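Local coordinates for protein putative TetR-family transcriptional regulator (Syntrophomonas wolfei subsp. wolfei, PDB 3LWJ) that probably binds DNA through an N-terminal helix-turn-helix domain and regulates transcription as a member of the TetR family, at residues D66-I71 and K125-R130; K16-S21 and E57-N62. One frame throughout, in Å; residues are numbered along the deposited sequence. Where two conformers were deposited one is given.

Interaction 1 of 2, residues D66-I71 and K125-R130; sequences DFAKQI and KQFEDR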
loop_
_atom_site.group_PDB
_atom_site.type_symbol
_atom_site.label_atom_id
_atom_site.label_comp_id
_atom_site.label_asym_id
_atom_site.label_seq_id
_atom_site.Cartn_x
_atom_site.Cartn_y
_atom_site.Cartn_z
ATOM N N ASP A 66 -20.478 -1.639 -1.611
ATOM C CA ASP A 66 -21.154 -0.397 -1.267
ATOM C C ASP A 66 -20.154 0.748 -1.279
ATOM O O ASP A 66 -20.460 1.827 -1.740
ATOM C CB ASP A 66 -21.759 -0.524 0.116
ATOM C CG ASP A 66 -23.012 -1.429 0.131
ATOM O OD1 ASP A 66 -23.351 -1.987 -0.930
ATOM O OD2 ASP A 66 -23.647 -1.599 1.196
ATOM N N PHE A 67 -18.952 0.483 -0.776
ATOM C CA PHE A 67 -17.883 1.482 -0.671
ATOM C C PHE A 67 -17.433 1.936 -2.061
ATOM O O PHE A 67 -17.377 3.128 -2.346
ATOM C CB PHE A 67 -16.734 0.844 0.104
ATOM C CG PHE A 67 -15.741 1.794 0.764
ATOM C CD1 PHE A 67 -16.024 3.138 1.036
ATOM C CD2 PHE A 67 -14.516 1.275 1.180
ATOM C CE1 PHE A 67 -15.089 3.938 1.685
ATOM C CE2 PHE A 67 -13.580 2.068 1.832
ATOM C CZ PHE A 67 -13.874 3.409 2.092
ATOM N N ALA A 68 -17.110 0.975 -2.924
ATOM C CA ALA A 68 -16.731 1.271 -4.324
ATOM C C ALA A 68 -17.837 2.061 -5.007
ATOM O O ALA A 68 -17.582 2.994 -5.746
ATOM C CB ALA A 68 -16.455 -0.049 -5.125
ATOM N N LYS A 69 -19.067 1.651 -4.759
ATOM C CA LYS A 69 -20.206 2.253 -5.376
ATOM C C LYS A 69 -20.341 3.726 -4.971
ATOM O O LYS A 69 -20.671 4.580 -5.798
ATOM C CB LYS A 69 -21.472 1.477 -5.005
ATOM C CG LYS A 69 -22.674 1.956 -5.769
ATOM C CD LYS A 69 -23.950 1.235 -5.400
ATOM C CE LYS A 69 -25.079 1.772 -6.277
ATOM N NZ LYS A 69 -26.388 1.288 -5.820
ATOM N N GLN A 70 -20.105 4.015 -3.702
ATOM C CA GLN A 70 -20.178 5.395 -3.201
ATOM C C GLN A 70 -19.039 6.296 -3.759
ATOM O O GLN A 70 -19.277 7.452 -4.143
ATOM C CB GLN A 70 -20.174 5.374 -1.675
ATOM C CG GLN A 70 -20.424 6.714 -0.976
ATOM C CD GLN A 70 -20.164 6.615 0.531
ATOM O OE1 GLN A 70 -20.053 5.505 1.078
ATOM N NE2 GLN A 70 -20.034 7.769 1.199
ATOM N N ILE A 71 -17.820 5.747 -3.832
ATOM C CA ILE A 71 -16.672 6.423 -4.460
ATOM C C ILE A 71 -16.980 6.740 -5.946
ATOM O O ILE A 71 -16.866 7.891 -6.390
ATOM C CB ILE A 71 -15.364 5.543 -4.353
ATOM C CG1 ILE A 71 -14.938 5.359 -2.879
ATOM C CG2 ILE A 71 -14.208 6.144 -5.164
ATOM C CD1 ILE A 71 -13.798 4.345 -2.680
ATOM N N LYS A 125 -9.312 -7.661 -3.701
ATOM C CA LYS A 125 -8.928 -7.609 -5.124
ATOM C C LYS A 125 -10.103 -7.195 -5.986
ATOM O O LYS A 125 -9.948 -6.418 -6.911
ATOM C CB LYS A 125 -8.310 -8.929 -5.636
ATOM C CG LYS A 125 -7.666 -8.774 -7.039
ATOM C CD LYS A 125 -7.008 -10.087 -7.562
ATOM C CE LYS A 125 -6.524 -9.926 -8.982
ATOM N NZ LYS A 125 -7.654 -9.700 -9.953
ATOM N N GLN A 126 -11.292 -7.659 -5.630
ATOM C CA GLN A 126 -12.478 -7.275 -6.378
ATOM C C GLN A 126 -12.798 -5.788 -6.208
ATOM O O GLN A 126 -13.129 -5.104 -7.165
ATOM C CB GLN A 126 -13.663 -8.181 -5.991
ATOM C CG GLN A 126 -13.365 -9.618 -6.338
ATOM C CD GLN A 126 -14.491 -10.586 -6.027
ATOM O OE1 GLN A 126 -15.674 -10.220 -6.069
ATOM N NE2 GLN A 126 -14.125 -11.845 -5.726
ATOM N N PHE A 127 -12.687 -5.305 -4.982
ATOM C CA PHE A 127 -12.851 -3.891 -4.662
ATOM C C PHE A 127 -11.806 -3.029 -5.431
ATOM O O PHE A 127 -12.148 -2.147 -6.220
ATOM C CB PHE A 127 -12.741 -3.739 -3.142
ATOM C CG PHE A 127 -12.655 -2.331 -2.680
ATOM C CD1 PHE A 127 -13.761 -1.508 -2.751
ATOM C CD2 PHE A 127 -11.475 -1.829 -2.167
ATOM C CE1 PHE A 127 -13.703 -0.203 -2.340
ATOM C CE2 PHE A 127 -11.405 -0.504 -1.749
ATOM C CZ PHE A 127 -12.527 0.305 -1.827
ATOM N N GLU A 128 -10.539 -3.352 -5.255
ATOM C CA GLU A 128 -9.453 -2.623 -5.923
ATOM C C GLU A 128 -9.496 -2.685 -7.456
ATOM O O GLU A 128 -9.300 -1.656 -8.102
ATOM C CB GLU A 128 -8.102 -3.073 -5.337
ATOM C CG GLU A 128 -7.972 -2.493 -3.898
ATOM C CD GLU A 128 -6.696 -2.801 -3.164
ATOM O OE1 GLU A 128 -6.025 -3.792 -3.478
ATOM O OE2 GLU A 128 -6.392 -2.043 -2.225
ATOM N N ASP A 129 -9.798 -3.853 -8.034
ATOM C CA ASP A 129 -9.910 -4.013 -9.507
ATOM C C ASP A 129 -11.008 -3.115 -10.046
ATOM O O ASP A 129 -10.882 -2.530 -11.149
ATOM C CB ASP A 129 -10.207 -5.483 -9.908
ATOM C CG ASP A 129 -8.970 -6.383 -9.879
ATOM O OD1 ASP A 129 -7.820 -5.895 -9.647
ATOM O OD2 ASP A 129 -9.147 -7.607 -10.097
ATOM N N ARG A 130 -12.083 -2.988 -9.278
ATOM C CA ARG A 130 -13.214 -2.146 -9.689
ATOM C C ARG A 130 -12.828 -0.670 -9.747
ATOM O O ARG A 130 -13.130 0.019 -10.733
ATOM C CB ARG A 130 -14.380 -2.312 -8.720
ATOM C CG ARG A 130 -15.643 -1.545 -9.118
ATOM C CD ARG A 130 -16.823 -2.043 -8.336
ATOM N NE ARG A 130 -18.017 -1.216 -8.515
ATOM C CZ ARG A 130 -19.079 -1.288 -7.725
ATOM N NH1 ARG A 130 -19.106 -2.142 -6.695
ATOM N NH2 ARG A 130 -20.115 -0.503 -7.953
#
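Ala68 and Phe127 mark the closest backbone approach, 6.5 Å between CA atoms, of two nearly parallel helical segments whose axes lie 13° and 9.9 Å apart. No hydrogen bond joins 66-71 to 125-130, so the contact rests on packing. CG of Phe127 is anti to its backbone N (chi1 170°), and the ring reaches helix 56-79: its CE1 lies 3.7 Å from Ala68 N, which sits at the ring edge. Phe67 presents CD2 to Phe127 CZ at 3.7 Å, but with centroids 5.6 Å apart and planes at 8° the rings are slid past each other and barely overlap. Ile71 CD1 adds a looser apolar touch at CZ of Phe127. On the more exposed flank Arg130, extended from CG to NE, lays one guanidinium face over Ala68, with NH1 3.7 Å from Ala68 CB. Its NH2 reaches Lys69 CB at 3.8 Å, the two side chains lying side by side and pointing the same way. An alanine in place of Arg130 would probably uncover Ala68 CB and the start of the Lys69 side chain. Tyr110 packs edge-to-face with Phe127. Such helix-on-helix packing is characteristic of the all-helical C-terminal domain of TetR-family regulators.

Interaction 2 of 2, residues K16-S21 and E57-N62; sequences KILTCS and EDILKN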
loop_
_atom_site.group_PDB
_atom_site.type_symbol
_atom_site.label_atom_id
_atom_site.label_comp_id
_atom_site.label_asym_id
_atom_site.label_seq_id
_atom_site.Cartn_x
_atom_site.Cartn_y
_atom_site.Cartn_z
ATOM N N LYS A 16 -28.437 -3.427 8.876
ATOM C CA LYS A 16 -28.175 -3.683 10.280
ATOM C C LYS A 16 -27.040 -4.692 10.400
ATOM O O LYS A 16 -26.168 -4.527 11.246
ATOM C CB LYS A 16 -29.411 -4.199 11.025
ATOM C CG LYS A 16 -29.257 -4.029 12.541
ATOM C CD LYS A 16 -30.337 -4.721 13.347
ATOM C CE LYS A 16 -30.118 -4.468 14.841
ATOM N NZ LYS A 16 -30.817 -5.464 15.696
ATOM N N ILE A 17 -27.057 -5.739 9.570
ATOM C CA ILE A 17 -26.038 -6.811 9.673
ATOM C C ILE A 17 -24.638 -6.235 9.342
ATOM O O ILE A 17 -23.665 -6.531 10.036
ATOM C CB ILE A 17 -26.369 -8.062 8.804
ATOM C CG1 ILE A 17 -27.709 -8.697 9.204
ATOM C CG2 ILE A 17 -25.297 -9.124 8.948
ATOM C CD1 ILE A 17 -28.310 -9.603 8.111
ATOM N N LEU A 18 -24.569 -5.388 8.313
ATOM C CA LEU A 18 -23.320 -4.725 7.910
ATOM C C LEU A 18 -22.763 -3.775 8.979
ATOM O O LEU A 18 -21.567 -3.792 9.244
ATOM C CB LEU A 18 -23.499 -3.991 6.571
ATOM C CG LEU A 18 -23.888 -4.857 5.362
ATOM C CD1 LEU A 18 -24.112 -3.990 4.127
ATOM C CD2 LEU A 18 -22.856 -5.965 5.078
ATOM N N THR A 19 -23.609 -2.961 9.610
ATOM C CA THR A 19 -23.122 -2.030 10.646
ATOM C C THR A 19 -22.573 -2.808 11.839
ATOM O O THR A 19 -21.449 -2.532 12.305
ATOM C CB THR A 19 -24.216 -1.043 11.141
ATOM O OG1 THR A 19 -24.982 -0.579 10.026
ATOM C CG2 THR A 19 -23.573 0.160 11.840
ATOM N N CYS A 20 -23.348 -3.790 12.307
ATOM C CA CYS A 20 -22.922 -4.658 13.426
ATOM C C CYS A 20 -21.620 -5.419 13.139
ATOM O O CYS A 20 -20.785 -5.591 14.028
ATOM C CB CYS A 20 -24.013 -5.682 13.787
ATOM S SG CYS A 20 -25.537 -4.966 14.440
ATOM N N SER A 21 -21.483 -5.894 11.905
ATOM C CA SER A 21 -20.298 -6.633 11.479
ATOM C C SER A 21 -19.071 -5.716 11.514
ATOM O O SER A 21 -18.009 -6.078 12.034
ATOM C CB SER A 21 -20.493 -7.202 10.053
ATOM O OG SER A 21 -21.512 -8.176 10.002
ATOM N N GLU A 57 -16.826 -13.420 4.772
ATOM C CA GLU A 57 -16.270 -12.916 3.543
ATOM C C GLU A 57 -17.370 -12.358 2.643
ATOM O O GLU A 57 -17.133 -11.417 1.888
ATOM C CB GLU A 57 -15.464 -13.993 2.821
ATOM C CG GLU A 57 -14.107 -14.250 3.469
ATOM C CD GLU A 57 -14.222 -14.864 4.864
ATOM O OE1 GLU A 57 -14.961 -15.860 5.015
ATOM O OE2 GLU A 57 -13.593 -14.346 5.822
ATOM N N ASP A 58 -18.563 -12.940 2.708
ATOM C CA ASP A 58 -19.708 -12.389 1.995
ATOM C C ASP A 58 -20.022 -11.004 2.561
ATOM O O ASP A 58 -20.405 -10.104 1.823
ATOM C CB ASP A 58 -20.928 -13.318 2.100
ATOM C CG ASP A 58 -20.811 -14.546 1.196
ATOM O OD1 ASP A 58 -20.391 -14.397 0.030
ATOM O OD2 ASP A 58 -21.151 -15.657 1.645
ATOM N N ILE A 59 -19.851 -10.837 3.875
ATOM C CA ILE A 59 -20.141 -9.538 4.502
ATOM C C ILE A 59 -19.108 -8.487 4.055
ATOM O O ILE A 59 -19.480 -7.398 3.604
ATOM C CB ILE A 59 -20.259 -9.628 6.044
ATOM C CG1 ILE A 59 -21.582 -10.310 6.417
ATOM C CG2 ILE A 59 -20.225 -8.242 6.663
ATOM C CD1 ILE A 59 -21.638 -10.858 7.796
ATOM N N LEU A 60 -17.829 -8.860 4.107
ATOM C CA LEU A 60 -16.743 -8.005 3.671
ATOM C C LEU A 60 -16.946 -7.607 2.202
ATOM O O LEU A 60 -16.839 -6.428 1.898
ATOM C CB LEU A 60 -15.373 -8.693 3.914
ATOM C CG LEU A 60 -14.104 -7.880 3.605
ATOM C CD1 LEU A 60 -14.044 -6.648 4.475
ATOM C CD2 LEU A 60 -12.785 -8.671 3.720
ATOM N N LYS A 61 -17.256 -8.556 1.295
ATOM C CA LYS A 61 -17.495 -8.191 -0.133
ATOM C C LYS A 61 -18.608 -7.153 -0.267
ATOM O O LYS A 61 -18.524 -6.232 -1.088
ATOM C CB LYS A 61 -17.853 -9.404 -1.042
ATOM C CG LYS A 61 -16.673 -10.353 -1.417
ATOM C CD LYS A 61 -17.090 -11.500 -2.408
ATOM C CE LYS A 61 -16.387 -12.879 -2.130
ATOM N NZ LYS A 61 -15.089 -13.214 -2.893
ATOM N N ASN A 62 -19.671 -7.346 0.509
ATOM C CA ASN A 62 -20.824 -6.456 0.470
ATOM C C ASN A 62 -20.486 -5.053 1.035
ATOM O O ASN A 62 -20.900 -4.046 0.475
ATOM C CB ASN A 62 -22.037 -7.102 1.160
ATOM C CG ASN A 62 -22.779 -8.121 0.254
ATOM O OD1 ASN A 62 -23.836 -7.816 -0.275
ATOM N ND2 ASN A 62 -22.212 -9.320 0.075
#
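Ile59 projects from helix 56-79 onto Leu18 and Ser21 of helix 10-28, within the N-terminal helix-turn-helix domain of the TetR family. The short segments cross at -101°, their axes 10.4 Å apart at closest approach, and the nearest CA atoms are those of Leu18 and Ile59.

Ile59 can be followed outward. Its CB points toward segment 16-21 and branches there. CG2, anti to the backbone N, is the busier branch: it lies 3.8 Å from Leu18 CD2 and also packs on CB and OG of Ser21. CG1 takes the other direction, anti to the carbonyl carbon (chi1 -73°), and lies 4.2 Å from Ser21 OG. At the tip, CD1 approaches that oxygen to 3.5 Å and makes a looser apolar contact with CG2 of Ile17. The side chains of Leu18 and Ile59 run antiparallel alongside each other, and Leu18 CD2 continues to Asn62 CB at 4.2 Å. Ile38 of helix 35-42, Phe49 of helix 46-52 and Phe53 also pack on Ile59, consistent with a hydrophobic core shared with residues of the predicted helix-turn-helix motif.

In the conformer given, ND2 of Asn62 donates to Asp58 O. The hydroxyl of Ser21 is likewise bonded within its own helix, which satisfies a buried polar atom that also lies against Ile59 CD1: OG donates to Ile17 O over 2.7 Å, standing 39° out of the carbonyl plane, while Ser21 N reaches that oxygen from the other face.

From the N terminus, helix 10-28 supplies the first half of interaction 2, which closes when the chain, having passed through helices 35-42 and 46-52, enters helix 56-79 at 57-62; 35 residues lie between the two segments. Interaction 1 opens four residues later on the same helix and closes at 125-130, after helices 85-102 and 104-113. The two loops therefore follow in series, neither nested nor crossing. Their centres are 15 Å apart, and helix 56-79 is the element common to both, tying the helix-turn-helix domain to the C-terminal helical domain. Packing contacts also join them directly: Asp66 OD2 lies 3.8 Å from Leu18 CD1, and Lys61 packs against Gln126.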